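CpuTA1 (Curtobacterium pusillum, PDB 5K3W) belongs to the class IV aminotransferases, proteins of fold type IV, and binds pyridoxal-5'-phosphate in a two-chain assembly. Local coordinates at residues Gly219-Pro224 with Arg246-Glu251; Val213-Asp218 with Glu264-Val269; Thr45-Thr50 with Leu120-Glu125; Leu6-Ala11 with Val33-Gly38; His65-Glu70 with Ala302-Glu307. One frame throughout, in Å; residues are numbered along the deposited sequence.

Contact 1: residues Gly219-Pro224 with Arg246-Glu251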
# COMPACT_ATOMS: atom_id res chain seq x y z
N GLY A 219 27.29 -26.48 2.64
CA GLY A 219 27.01 -26.83 4.02
C GLY A 219 26.63 -25.66 4.91
O GLY A 219 26.44 -25.86 6.11
N VAL A 220 26.50 -24.45 4.36
CA VAL A 220 26.14 -23.28 5.14
C VAL A 220 24.73 -22.83 4.77
O VAL A 220 24.35 -22.83 3.59
CB VAL A 220 27.14 -22.13 4.95
CG1 VAL A 220 26.73 -20.94 5.78
CG2 VAL A 220 28.52 -22.58 5.33
N VAL A 221 23.94 -22.47 5.78
CA VAL A 221 22.57 -22.01 5.60
C VAL A 221 22.58 -20.51 5.82
O VAL A 221 22.95 -20.04 6.90
CB VAL A 221 21.60 -22.72 6.54
CG1 VAL A 221 20.22 -22.08 6.50
CG2 VAL A 221 21.51 -24.20 6.18
N ARG A 222 22.20 -19.76 4.78
CA ARG A 222 22.27 -18.30 4.76
C ARG A 222 20.91 -17.70 4.46
O ARG A 222 20.02 -18.35 3.91
CB ARG A 222 23.26 -17.79 3.71
CG ARG A 222 24.60 -18.45 3.69
CD ARG A 222 25.41 -17.86 2.56
NE ARG A 222 26.82 -17.75 2.89
CZ ARG A 222 27.76 -18.57 2.43
NH1 ARG A 222 27.43 -19.57 1.62
NH2 ARG A 222 29.02 -18.38 2.79
N THR A 223 20.77 -16.41 4.79
CA THR A 223 19.56 -15.64 4.56
C THR A 223 20.00 -14.20 4.36
O THR A 223 20.97 -13.77 5.01
CB THR A 223 18.55 -15.73 5.73
OG1 THR A 223 17.23 -15.45 5.25
CG2 THR A 223 18.88 -14.72 6.83
N PRO A 224 19.34 -13.43 3.49
CA PRO A 224 19.72 -12.02 3.33
C PRO A 224 19.62 -11.29 4.66
O PRO A 224 18.61 -11.38 5.37
CB PRO A 224 18.69 -11.48 2.32
CG PRO A 224 18.21 -12.69 1.56
CD PRO A 224 18.27 -13.83 2.56
N ARG A 246 21.03 -29.17 13.94
CA ARG A 246 21.59 -30.27 13.18
C ARG A 246 23.01 -29.99 12.70
O ARG A 246 23.47 -30.62 11.74
CB ARG A 246 20.69 -30.60 11.99
CG ARG A 246 19.53 -31.50 12.33
CD ARG A 246 18.47 -31.35 11.29
NE ARG A 246 17.40 -32.34 11.38
CZ ARG A 246 17.12 -33.22 10.42
NH1 ARG A 246 17.85 -33.25 9.31
NH2 ARG A 246 16.11 -34.07 10.58
N GLY A 247 23.70 -29.03 13.33
CA GLY A 247 25.10 -28.78 13.04
C GLY A 247 25.42 -27.94 11.82
O GLY A 247 26.61 -27.81 11.48
N TYR A 248 24.44 -27.37 11.14
CA TYR A 248 24.76 -26.46 10.05
C TYR A 248 25.20 -25.11 10.60
O TYR A 248 24.57 -24.57 11.51
CB TYR A 248 23.56 -26.24 9.14
CG TYR A 248 23.08 -27.45 8.40
CD1 TYR A 248 22.34 -28.44 9.05
CD2 TYR A 248 23.33 -27.60 7.04
CE1 TYR A 248 21.87 -29.55 8.36
CE2 TYR A 248 22.88 -28.70 6.35
CZ TYR A 248 22.15 -29.67 7.01
OH TYR A 248 21.70 -30.76 6.32
N PRO A 249 26.25 -24.52 10.05
CA PRO A 249 26.48 -23.08 10.29
C PRO A 249 25.42 -22.25 9.57
O PRO A 249 25.02 -22.55 8.45
CB PRO A 249 27.88 -22.83 9.69
CG PRO A 249 28.43 -24.20 9.36
CD PRO A 249 27.27 -25.12 9.18
N THR A 250 24.98 -21.18 10.24
CA THR A 250 24.02 -20.25 9.69
C THR A 250 24.64 -18.87 9.59
O THR A 250 25.55 -18.53 10.35
CB THR A 250 22.76 -20.18 10.55
OG1 THR A 250 23.16 -19.91 11.89
CG2 THR A 250 21.99 -21.51 10.50
N GLU A 251 24.14 -18.05 8.67
CA GLU A 251 24.81 -16.80 8.37
C GLU A 251 23.82 -15.80 7.77
O GLU A 251 23.07 -16.15 6.85
CB GLU A 251 25.97 -17.04 7.40
CG GLU A 251 26.89 -15.86 7.20
CD GLU A 251 27.98 -16.16 6.19
OE1 GLU A 251 28.32 -17.36 6.01
OE2 GLU A 251 28.49 -15.20 5.57

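Contact 2: residues Val213-Asp218 with Glu264-Val269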
# COMPACT_ATOMS: atom_id res chain seq x y z
N VAL A 213 13.86 -15.70 2.28
CA VAL A 213 14.59 -16.63 1.44
C VAL A 213 15.66 -17.32 2.26
O VAL A 213 16.45 -16.65 2.93
CB VAL A 213 15.22 -15.89 0.25
CG1 VAL A 213 15.84 -16.88 -0.72
CG2 VAL A 213 14.19 -15.05 -0.43
N ILE A 214 15.71 -18.65 2.19
CA ILE A 214 16.74 -19.45 2.85
C ILE A 214 17.61 -20.11 1.78
O ILE A 214 17.09 -20.74 0.84
CB ILE A 214 16.13 -20.52 3.77
CG1 ILE A 214 15.18 -19.88 4.79
CG2 ILE A 214 17.25 -21.25 4.51
CD1 ILE A 214 15.86 -18.91 5.69
N VAL A 215 18.92 -19.96 1.92
CA VAL A 215 19.88 -20.44 0.93
C VAL A 215 20.79 -21.47 1.58
O VAL A 215 21.43 -21.18 2.60
CB VAL A 215 20.70 -19.29 0.33
CG1 VAL A 215 21.79 -19.85 -0.57
CG2 VAL A 215 19.81 -18.34 -0.45
N LEU A 216 20.86 -22.66 0.98
CA LEU A 216 21.86 -23.65 1.36
C LEU A 216 22.95 -23.69 0.29
O LEU A 216 22.66 -23.91 -0.89
CB LEU A 216 21.23 -25.03 1.52
CG LEU A 216 22.28 -26.14 1.60
CD1 LEU A 216 23.21 -25.92 2.79
CD2 LEU A 216 21.61 -27.52 1.68
N ALA A 217 24.20 -23.47 0.72
CA ALA A 217 25.35 -23.58 -0.18
C ALA A 217 26.60 -23.92 0.62
O ALA A 217 26.95 -23.21 1.57
CB ALA A 217 25.57 -22.31 -1.00
N ASP A 218 27.27 -25.02 0.24
CA ASP A 218 28.53 -25.43 0.86
C ASP A 218 28.33 -25.72 2.34
O ASP A 218 29.09 -25.26 3.19
CB ASP A 218 29.62 -24.37 0.66
CG ASP A 218 29.86 -24.03 -0.81
OD1 ASP A 218 29.87 -24.96 -1.65
OD2 ASP A 218 30.03 -22.83 -1.12
N GLU A 264 22.72 -24.60 -3.51
CA GLU A 264 22.40 -26.01 -3.63
C GLU A 264 20.91 -26.26 -3.42
O GLU A 264 20.33 -27.14 -4.07
CB GLU A 264 23.22 -26.83 -2.64
CG GLU A 264 24.60 -27.16 -3.16
CD GLU A 264 25.64 -27.14 -2.07
OE1 GLU A 264 25.34 -27.60 -0.94
OE2 GLU A 264 26.76 -26.65 -2.35
N ALA A 265 20.29 -25.53 -2.49
CA ALA A 265 18.85 -25.63 -2.29
C ALA A 265 18.35 -24.27 -1.81
O ALA A 265 19.11 -23.47 -1.28
CB ALA A 265 18.47 -26.73 -1.29
N LEU A 266 17.05 -24.03 -2.02
CA LEU A 266 16.40 -22.79 -1.64
C LEU A 266 15.04 -23.07 -1.02
O LEU A 266 14.33 -23.99 -1.45
CB LEU A 266 16.20 -21.86 -2.84
CG LEU A 266 17.43 -21.46 -3.63
CD1 LEU A 266 16.98 -20.75 -4.89
CD2 LEU A 266 18.31 -20.54 -2.80
N TRP A 267 14.67 -22.24 -0.04
CA TRP A 267 13.33 -22.23 0.52
C TRP A 267 12.82 -20.80 0.63
O TRP A 267 13.59 -19.86 0.87
CB TRP A 267 13.25 -22.86 1.93
CG TRP A 267 13.70 -24.28 2.02
CD1 TRP A 267 12.91 -25.40 2.04
CD2 TRP A 267 15.05 -24.75 2.12
NE1 TRP A 267 13.68 -26.52 2.15
CE2 TRP A 267 15.00 -26.15 2.21
CE3 TRP A 267 16.30 -24.11 2.16
CZ2 TRP A 267 16.16 -26.94 2.31
CZ3 TRP A 267 17.44 -24.88 2.28
CH2 TRP A 267 17.36 -26.28 2.35
N LEU A 268 11.51 -20.64 0.46
CA LEU A 268 10.78 -19.47 0.94
C LEU A 268 10.07 -19.86 2.24
O LEU A 268 9.39 -20.89 2.29
CB LEU A 268 9.74 -19.01 -0.08
CG LEU A 268 10.27 -18.41 -1.37
CD1 LEU A 268 9.15 -17.72 -2.12
CD2 LEU A 268 11.42 -17.46 -1.09
N VAL A 269 10.22 -19.04 3.27
CA VAL A 269 9.63 -19.35 4.58
C VAL A 269 8.78 -18.18 5.04
O VAL A 269 9.11 -17.01 4.80
CB VAL A 269 10.72 -19.70 5.62
CG1 VAL A 269 11.56 -20.86 5.12
CG2 VAL A 269 11.59 -18.48 5.94

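Contact 3: residues Thr45-Thr50 with Leu120-Glu125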
# COMPACT_ATOMS: atom_id res chain seq x y z
N THR A 45 -13.76 5.93 5.19
CA THR A 45 -12.66 6.89 5.27
C THR A 45 -11.56 6.45 6.25
O THR A 45 -10.75 7.28 6.66
CB THR A 45 -13.17 8.29 5.63
OG1 THR A 45 -13.95 8.23 6.81
CG2 THR A 45 -14.03 8.84 4.51
N ASP A 46 -11.52 5.18 6.63
CA ASP A 46 -10.38 4.70 7.40
C ASP A 46 -9.14 4.74 6.53
O ASP A 46 -9.14 4.24 5.40
CB ASP A 46 -10.63 3.28 7.91
CG ASP A 46 -9.75 2.92 9.11
OD1 ASP A 46 -8.52 2.79 8.94
OD2 ASP A 46 -10.30 2.76 10.22
N LEU A 47 -8.08 5.38 7.02
CA LEU A 47 -6.88 5.50 6.20
C LEU A 47 -6.28 4.14 5.88
O LEU A 47 -5.44 4.04 4.97
CB LEU A 47 -5.84 6.38 6.91
CG LEU A 47 -6.20 7.85 7.16
CD1 LEU A 47 -5.19 8.45 8.15
CD2 LEU A 47 -6.19 8.64 5.87
N GLY A 48 -6.69 3.08 6.59
CA GLY A 48 -6.27 1.74 6.24
C GLY A 48 -6.70 1.32 4.85
O GLY A 48 -5.97 0.60 4.16
N ILE A 49 -7.87 1.76 4.40
CA ILE A 49 -8.33 1.41 3.07
C ILE A 49 -8.16 2.56 2.08
O ILE A 49 -7.83 2.33 0.92
CB ILE A 49 -9.79 0.89 3.08
CG1 ILE A 49 -10.25 0.69 1.63
CG2 ILE A 49 -10.70 1.83 3.83
CD1 ILE A 49 -11.21 -0.45 1.42
N THR A 50 -8.36 3.82 2.49
CA THR A 50 -8.22 4.86 1.48
C THR A 50 -6.77 5.04 1.08
O THR A 50 -6.50 5.43 -0.06
CB THR A 50 -8.82 6.19 1.95
OG1 THR A 50 -8.18 6.62 3.16
CG2 THR A 50 -10.33 6.06 2.17
N LEU A 120 -3.53 -2.84 12.20
CA LEU A 120 -3.45 -1.56 12.91
C LEU A 120 -3.29 -0.44 11.89
O LEU A 120 -2.31 -0.43 11.14
CB LEU A 120 -2.29 -1.56 13.90
CG LEU A 120 -1.93 -0.25 14.61
CD1 LEU A 120 -3.13 0.31 15.33
CD2 LEU A 120 -0.80 -0.48 15.60
N THR A 121 -4.23 0.50 11.88
CA THR A 121 -4.20 1.60 10.92
C THR A 121 -4.16 2.95 11.65
O THR A 121 -4.38 3.04 12.86
CB THR A 121 -5.42 1.58 9.98
OG1 THR A 121 -6.54 2.15 10.67
CG2 THR A 121 -5.76 0.16 9.55
N ARG A 122 -3.89 4.00 10.87
CA ARG A 122 -3.87 5.36 11.40
C ARG A 122 -5.27 5.86 11.75
O ARG A 122 -5.39 6.93 12.35
CB ARG A 122 -3.18 6.32 10.40
CG ARG A 122 -2.56 7.59 11.03
CD ARG A 122 -1.61 8.32 10.07
NE ARG A 122 -0.66 7.43 9.39
CZ ARG A 122 0.56 7.11 9.84
NH1 ARG A 122 1.01 7.62 10.98
NH2 ARG A 122 1.33 6.28 9.16
N GLY A 123 -6.32 5.11 11.40
CA GLY A 123 -7.68 5.43 11.82
C GLY A 123 -8.47 6.17 10.76
O GLY A 123 -8.01 6.48 9.65
N ILE A 124 -9.72 6.44 11.14
CA ILE A 124 -10.59 7.34 10.40
C ILE A 124 -9.91 8.69 10.23
O ILE A 124 -9.39 9.27 11.19
CB ILE A 124 -11.93 7.48 11.13
CG1 ILE A 124 -12.49 6.09 11.47
CG2 ILE A 124 -12.89 8.34 10.32
CD1 ILE A 124 -13.71 6.09 12.37
N GLU A 125 -9.93 9.21 9.00
CA GLU A 125 -9.16 10.41 8.69
C GLU A 125 -9.76 11.63 9.37
O GLU A 125 -10.99 11.77 9.47
CB GLU A 125 -9.08 10.61 7.18
CG GLU A 125 -8.43 11.93 6.77
CD GLU A 125 -7.76 11.88 5.41
OE1 GLU A 125 -6.60 12.34 5.30
OE2 GLU A 125 -8.39 11.37 4.45
O HOH W 1 -9.48 8.59 4.25
O HOH W 2 -13.01 10.65 8.14

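Contact 4: residues Leu6-Ala11 with Val33-Gly38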
# COMPACT_ATOMS: atom_id res chain seq x y z
N LEU A 6 -13.78 -12.32 15.07
CA LEU A 6 -13.29 -10.97 14.88
C LEU A 6 -13.33 -10.23 16.21
O LEU A 6 -14.33 -10.29 16.94
CB LEU A 6 -14.14 -10.19 13.84
CG LEU A 6 -13.74 -8.70 13.70
CD1 LEU A 6 -12.32 -8.52 13.16
CD2 LEU A 6 -14.72 -7.93 12.86
N LEU A 7 -12.24 -9.53 16.52
CA LEU A 7 -12.16 -8.68 17.70
C LEU A 7 -11.81 -7.27 17.25
O LEU A 7 -10.83 -7.07 16.53
CB LEU A 7 -11.11 -9.19 18.69
CG LEU A 7 -11.42 -10.52 19.38
CD1 LEU A 7 -10.15 -11.28 19.63
CD2 LEU A 7 -12.15 -10.30 20.70
N THR A 8 -12.64 -6.31 17.65
CA THR A 8 -12.31 -4.91 17.50
C THR A 8 -11.39 -4.52 18.64
O THR A 8 -11.74 -4.71 19.81
CB THR A 8 -13.57 -4.06 17.55
OG1 THR A 8 -14.47 -4.50 16.54
CG2 THR A 8 -13.23 -2.59 17.32
N VAL A 9 -10.21 -3.99 18.32
CA VAL A 9 -9.29 -3.51 19.34
C VAL A 9 -9.59 -2.03 19.57
O VAL A 9 -9.31 -1.18 18.71
CB VAL A 9 -7.83 -3.74 18.93
CG1 VAL A 9 -6.89 -3.21 20.02
CG2 VAL A 9 -7.59 -5.23 18.66
N THR A 10 -10.20 -1.72 20.71
CA THR A 10 -10.56 -0.33 20.99
C THR A 10 -9.46 0.45 21.70
O THR A 10 -9.61 1.66 21.89
CB THR A 10 -11.83 -0.28 21.84
OG1 THR A 10 -11.58 -0.95 23.08
CG2 THR A 10 -12.98 -0.95 21.12
N ALA A 11 -8.38 -0.20 22.12
CA ALA A 11 -7.24 0.48 22.73
C ALA A 11 -5.97 -0.03 22.08
O ALA A 11 -5.12 -0.65 22.72
CB ALA A 11 -7.21 0.28 24.25
N VAL A 33 -13.26 -6.10 22.08
CA VAL A 33 -14.56 -6.75 22.21
C VAL A 33 -14.83 -7.55 20.94
O VAL A 33 -14.39 -7.17 19.85
CB VAL A 33 -15.70 -5.74 22.46
CG1 VAL A 33 -15.41 -4.89 23.69
CG2 VAL A 33 -15.87 -4.84 21.23
N LEU A 34 -15.57 -8.65 21.08
CA LEU A 34 -15.94 -9.44 19.92
C LEU A 34 -16.85 -8.63 18.99
O LEU A 34 -17.63 -7.79 19.43
CB LEU A 34 -16.64 -10.72 20.35
CG LEU A 34 -15.76 -11.74 21.05
CD1 LEU A 34 -16.64 -12.76 21.75
CD2 LEU A 34 -14.84 -12.43 20.06
N ALA A 35 -16.73 -8.91 17.69
CA ALA A 35 -17.59 -8.34 16.66
C ALA A 35 -17.86 -9.39 15.58
O ALA A 35 -17.17 -10.41 15.49
CB ALA A 35 -16.97 -7.06 16.07
N ASP A 36 -18.85 -9.12 14.74
CA ASP A 36 -19.27 -10.07 13.71
C ASP A 36 -18.35 -9.97 12.48
O ASP A 36 -18.42 -9.01 11.70
CB ASP A 36 -20.73 -9.83 13.35
CG ASP A 36 -21.22 -10.68 12.17
OD1 ASP A 36 -20.45 -11.54 11.68
OD2 ASP A 36 -22.39 -10.48 11.74
N PHE A 37 -17.50 -10.98 12.31
CA PHE A 37 -16.59 -11.05 11.17
C PHE A 37 -17.32 -10.93 9.83
O PHE A 37 -16.69 -10.54 8.84
CB PHE A 37 -15.82 -12.37 11.26
CG PHE A 37 -14.95 -12.66 10.08
CD1 PHE A 37 -13.61 -12.28 10.07
CD2 PHE A 37 -15.44 -13.36 9.00
CE1 PHE A 37 -12.79 -12.58 8.99
CE2 PHE A 37 -14.63 -13.65 7.91
CZ PHE A 37 -13.30 -13.26 7.91
N GLY A 38 -18.61 -11.27 9.79
CA GLY A 38 -19.40 -11.28 8.57
C GLY A 38 -20.04 -9.97 8.20
O GLY A 38 -20.49 -9.81 7.06
O HOH W 3 -16.36 -13.02 16.22

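Contact 5: residues His65-Glu70 with Ala302-Glu307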
# COMPACT_ATOMS: atom_id res chain seq x y z
N HIS A 65 -2.06 -22.82 19.86
CA HIS A 65 -1.04 -21.86 20.30
C HIS A 65 -0.58 -20.98 19.15
O HIS A 65 -0.14 -21.50 18.13
CB HIS A 65 0.17 -22.58 20.90
CG HIS A 65 -0.17 -23.49 22.02
ND1 HIS A 65 -0.62 -23.03 23.24
CD2 HIS A 65 -0.13 -24.84 22.12
CE1 HIS A 65 -0.83 -24.06 24.04
NE2 HIS A 65 -0.54 -25.17 23.38
N PRO A 66 -0.63 -19.66 19.31
CA PRO A 66 0.02 -18.77 18.34
C PRO A 66 1.54 -18.95 18.37
O PRO A 66 2.17 -18.90 19.43
CB PRO A 66 -0.38 -17.37 18.82
CG PRO A 66 -1.45 -17.58 19.84
CD PRO A 66 -1.20 -18.92 20.44
N GLN A 67 2.13 -19.14 17.20
CA GLN A 67 3.57 -19.36 17.13
C GLN A 67 4.34 -18.04 17.17
O GLN A 67 3.99 -17.08 16.47
CB GLN A 67 3.94 -20.11 15.86
CG GLN A 67 3.40 -21.50 15.76
CD GLN A 67 3.96 -22.23 14.55
OE1 GLN A 67 4.10 -21.64 13.47
NE2 GLN A 67 4.30 -23.49 14.73
N ALA A 68 5.40 -18.01 17.97
CA ALA A 68 6.32 -16.87 18.00
C ALA A 68 5.58 -15.58 18.34
O ALA A 68 5.90 -14.50 17.82
CB ALA A 68 7.07 -16.74 16.67
N LEU A 69 4.59 -15.68 19.23
CA LEU A 69 3.68 -14.56 19.46
C LEU A 69 4.43 -13.29 19.86
O LEU A 69 4.11 -12.20 19.38
CB LEU A 69 2.63 -14.92 20.52
CG LEU A 69 1.58 -13.83 20.79
CD1 LEU A 69 0.84 -13.45 19.51
CD2 LEU A 69 0.58 -14.21 21.87
N GLU A 70 5.44 -13.42 20.73
CA GLU A 70 6.13 -12.22 21.22
C GLU A 70 6.97 -11.58 20.12
O GLU A 70 7.01 -10.36 20.00
CB GLU A 70 6.99 -12.57 22.44
CG GLU A 70 7.66 -11.37 23.12
CD GLU A 70 6.68 -10.45 23.87
OE1 GLU A 70 5.54 -10.85 24.16
OE2 GLU A 70 7.06 -9.30 24.17
N ALA A 302 5.90 -27.83 15.11
CA ALA A 302 5.89 -28.33 16.48
C ALA A 302 6.64 -27.46 17.47
O ALA A 302 6.63 -27.77 18.66
CB ALA A 302 6.49 -29.74 16.52
N ARG A 303 7.30 -26.38 17.02
CA ARG A 303 8.22 -25.65 17.89
C ARG A 303 7.50 -25.01 19.08
O ARG A 303 8.06 -24.94 20.18
CB ARG A 303 8.98 -24.60 17.09
CG ARG A 303 8.14 -23.45 16.57
CD ARG A 303 8.70 -22.97 15.26
NE ARG A 303 8.58 -21.52 15.09
CZ ARG A 303 7.94 -20.94 14.09
NH1 ARG A 303 7.35 -21.67 13.16
NH2 ARG A 303 7.90 -19.61 14.01
N THR A 304 6.28 -24.53 18.88
CA THR A 304 5.60 -23.79 19.94
C THR A 304 5.08 -24.71 21.04
O THR A 304 4.91 -24.25 22.18
CB THR A 304 4.46 -22.96 19.35
OG1 THR A 304 4.96 -22.22 18.23
CG2 THR A 304 3.91 -21.98 20.36
N ASP A 305 4.81 -25.98 20.73
CA ASP A 305 4.46 -26.95 21.78
C ASP A 305 5.55 -27.04 22.84
O ASP A 305 5.25 -27.14 24.04
CB ASP A 305 4.21 -28.32 21.16
CG ASP A 305 3.02 -28.34 20.23
OD1 ASP A 305 1.96 -27.75 20.59
OD2 ASP A 305 3.14 -28.94 19.15
N LEU A 306 6.82 -27.03 22.43
CA LEU A 306 7.92 -26.97 23.39
C LEU A 306 7.68 -25.86 24.43
O LEU A 306 7.68 -26.12 25.64
CB LEU A 306 9.24 -26.75 22.65
CG LEU A 306 9.89 -27.91 21.88
CD1 LEU A 306 10.34 -29.03 22.83
CD2 LEU A 306 8.98 -28.47 20.76
N GLU A 307 7.45 -24.63 23.96
CA GLU A 307 7.29 -23.48 24.84
C GLU A 307 6.16 -23.64 25.85
O GLU A 307 6.17 -22.96 26.88
CB GLU A 307 7.03 -22.23 24.01
CG GLU A 307 7.97 -22.04 22.84
CD GLU A 307 7.74 -20.73 22.13
OE1 GLU A 307 6.58 -20.25 22.14
OE2 GLU A 307 8.70 -20.18 21.56
O HOH W 4 6.88 -20.10 19.19
O HOH W 5 5.16 -18.22 21.18

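Contact 1: residues Gly219-Pro224 with Arg246-Glu251
The guanidinium of Arg222 has CG1 of Val220 lying over one face, 4.2 Å above the plane, while the carboxylate of Glu251 approaches it obliquely. Glu251 OE1 forms a salt bridge with Arg222 NH2 at 3.4 Å, and the two flat groups are turned 65° from each other. Both side chains leave the same face of the sheet and run side by side; the Glu251 chain is extended, with CG anti to the backbone N, whereas that of Arg222 bends at chi3. The second carboxylate oxygen, Glu251 OE2, is held by Arg253. On the Tyr248 ring, CB of Arg246 sits in plane at the edge, and Val221 CG2 comes in obliquely, 4.0 Å from Tyr248 CD2; Phe243 meets this tyrosine edge-to-face. The segments are neighbouring parallel strands of a beta-alpha-beta crossover, connected through helix 234-245, which ends in a Schellman motif with Gly247 as its C-prime residue. Val221 N donates an almost straight bond to Pro249 O (2.9 Å, 178°), and Thr223 N one to Glu251 O at 3.1 Å. Between them Glu251 N returns a weak, bent bond to Val221 O. Pro249 CG lies 4.3 Å from Val220 CG2. On the face opposite the salt bridge, Val221 and Thr250 lean on the crossover helix through Phe243 and Phe240, and Thr250 OG1 bonds to Glu244.

Contact 2: residues Val213-Asp218 with Glu264-Val269
Leu216 O is gripped by two backbone donors, Glu264 N at 2.7 Å and Ala265 N at 3.3 Å. The first arrives nearly along the C=O axis, the second in the carbonyl plane on a lone pair, and with both residues facing Leu216 this is a classic beta bulge. Next to the bulge the Glu264 side chain, bent at chi2, reaches the turn after strand 212-217, where OE2 accepts from Asp218 N at 3.1 Å, the donor above the carboxylate plane. Asp218 OD1 lies only 3.6 Å from Glu264 OE2, a pairing of like charges that could raise either group's proton affinity. Beyond the bulge the antiparallel ladder is regular: Ile214 and Trp267 exchange bonds, with Ile214 N to Trp267 O at 2.8 Å. Leu216 CB sits at the indole edge, 3.9 Å from Trp267 CZ3, while Ile214 crosses the indole obliquely, its CG2 near CE3. On the opposite face of the sheet from Ile214 and Trp267, Val215 CG2 and Leu266 CD2 meet side by side at 3.6 Å. Strands 220-224 and 274-278 flank the pair; helix 234-245 packs on Ile214 and Val269, strand 195-199 on Val213 and Leu268, and Thr293 of helix 290-307 bonds Trp267 NE1.

Contact 3: residues Thr45-Thr50 with Leu120-Glu125
This is a capped helix start docked onto the turn that follows strand 114-121, an inner strand of the six-stranded antiparallel sheet, close to the second subunit. Asp46, the N-cap of the short helix 47-50, is the chief side-chain link. Its OD1 accepts twice, taking Gly48 N on its anti lone pair in the capping bond and Thr121 OG1, which meets it tip to tip at 2.7 Å, on its syn lone pair. CG of Asp46 stands anti to the backbone N (chi1 -159°), while its OD2 turns to Ser131. Thr121 OG1 also accepts from Gly123 N at 3.1 Å, closing an ST turn, so one hydroxyl links helix cap and turn. The methyl Thr121 CG2 packs directly on Gly48 CA at 3.7 Å, a close approach that the lack of a side chain permits. Two backbone bonds join the segments: Leu47 N to Gly123 O is nearly straight (2.9 Å, 176°) although the donor stands above the carbonyl plane, and Glu125 N reaches Thr45 O at 3.1 Å. Leu47 spreads its methyls over two side chains, CD1 3.7 Å from Arg122 CB and CD2 3.6 Å from Glu125 CD. One water ties together Thr45 O, Thr50 OG1 and Glu125 OE2; another joins Thr45 OG1 to Glu125 O. Glu125 OE1 forms a salt bridge with Arg182 of the second subunit, and Arg122 pairs with Asp53.

Contact 4: residues Leu6-Ala11 with Val33-Gly38
Three backbone hydrogen bonds join strands 5-9 and 32-35 at the margin of the six-stranded antiparallel sheet. Thr8 and Val33 form a hydrogen-bonded pair: Thr8 N reaches Val33 O at 2.9 Å, nearly along the C=O axis, and Val33 N answers to Thr8 O at 3.1 Å in the carbonyl plane. Further along, Ala35 N donates to Leu6 O at 2.9 Å from above the carbonyl plane. The strand segments run at 130°, well off antiparallel, and a water acts as a bridge, accepting from Leu6 N and donating to Ala35 O. Past this point Asp36 OD1 takes the N-H of Gly38 in an Asx turn, which turns the chain and leaves Phe37 beside Leu6. Apolar contacts between the strands lie on both faces of the sheet. On one, Leu7 and Leu34, a non-hydrogen-bonded pair, lie side by side with their CD2 methyls 3.5 Å apart. On the other, Leu6 CD2 sits 4.0 Å from Ala35 CB. In the loop beyond the strand, Phe37 CB lies 3.8 Å from Leu6 CB, which is near the plane of the Phe37 ring at its edge. Strand 131-138 flanks strand 5-9 on the side away from 32-35, helix 90-108 touches Val9 and Leu34, and the second subunit packs Ile44 on Leu6 and Thr45 on Phe37.

Contact 5: residues His65-Glu70 with Ala302-Glu307
Arg303 opens the contact from helix 290-307: its CG takes the crowded position between backbone N and carbonyl carbon (chi1 68°), and bends at chi2 and chi3 bring the guanidinium over the end of Gln67. Gln67 CD lies over one guanidinium face, 3.7 Å from Arg303 NH1, with the planes 51° apart. Gln67 OE1 meets NH1 at too poor an angle for a hydrogen bond; OE1 bonds Gln274 NE2, while Gln67 NE2 and Arg303 NH1 both bond Leu300 O. Thr304 presses in next, with OG1 only 3.0 Å from Gln67 CG and CG2, anti to the backbone N, 3.8 Å from His65 CB. A water joins Thr304 OG1 to the backbone N of Ala68, which sits at the N-cap of helix 69-82. The contact therefore lays the kinked C-terminal helix across the strand-to-helix turn that leaves strand 65-66, the margin of the six-stranded sheet. Asp305 OD1 comes near the plane of the His65 ring at its edge, 3.9 Å from CD2, and could bias the imidazole toward its protonated form. Glu307 and His308 probably belong to a C-terminal tag: Glu307 OE1 accepts from a second water, itself an acceptor from Leu69 N, and His308 stacks on the His65 ring.

Overall arrangement
Contact 2 is a buried contact; the others are partly buried. Contacts 1 and 2 share the mixed sheet as neighbouring strand pairs, one parallel and one antiparallel, and touch directly: Thr223 OG1 bonds Val213 O. Contacts 3, 4 and 5 all reach the six-stranded antiparallel sheet, contact 4 at its 32-35 margin and contact 5 at its 65-66 margin. Strand ladders dominate contacts 1, 2 and 4, a helix cap carries contact 3, and contact 5 has no direct hydrogen bond, relying on packing and water. Contacts 3 and 4 also meet the second subunit, lying across the chain's centre from contacts 1 and 2, about 38 to 42 Å between centres.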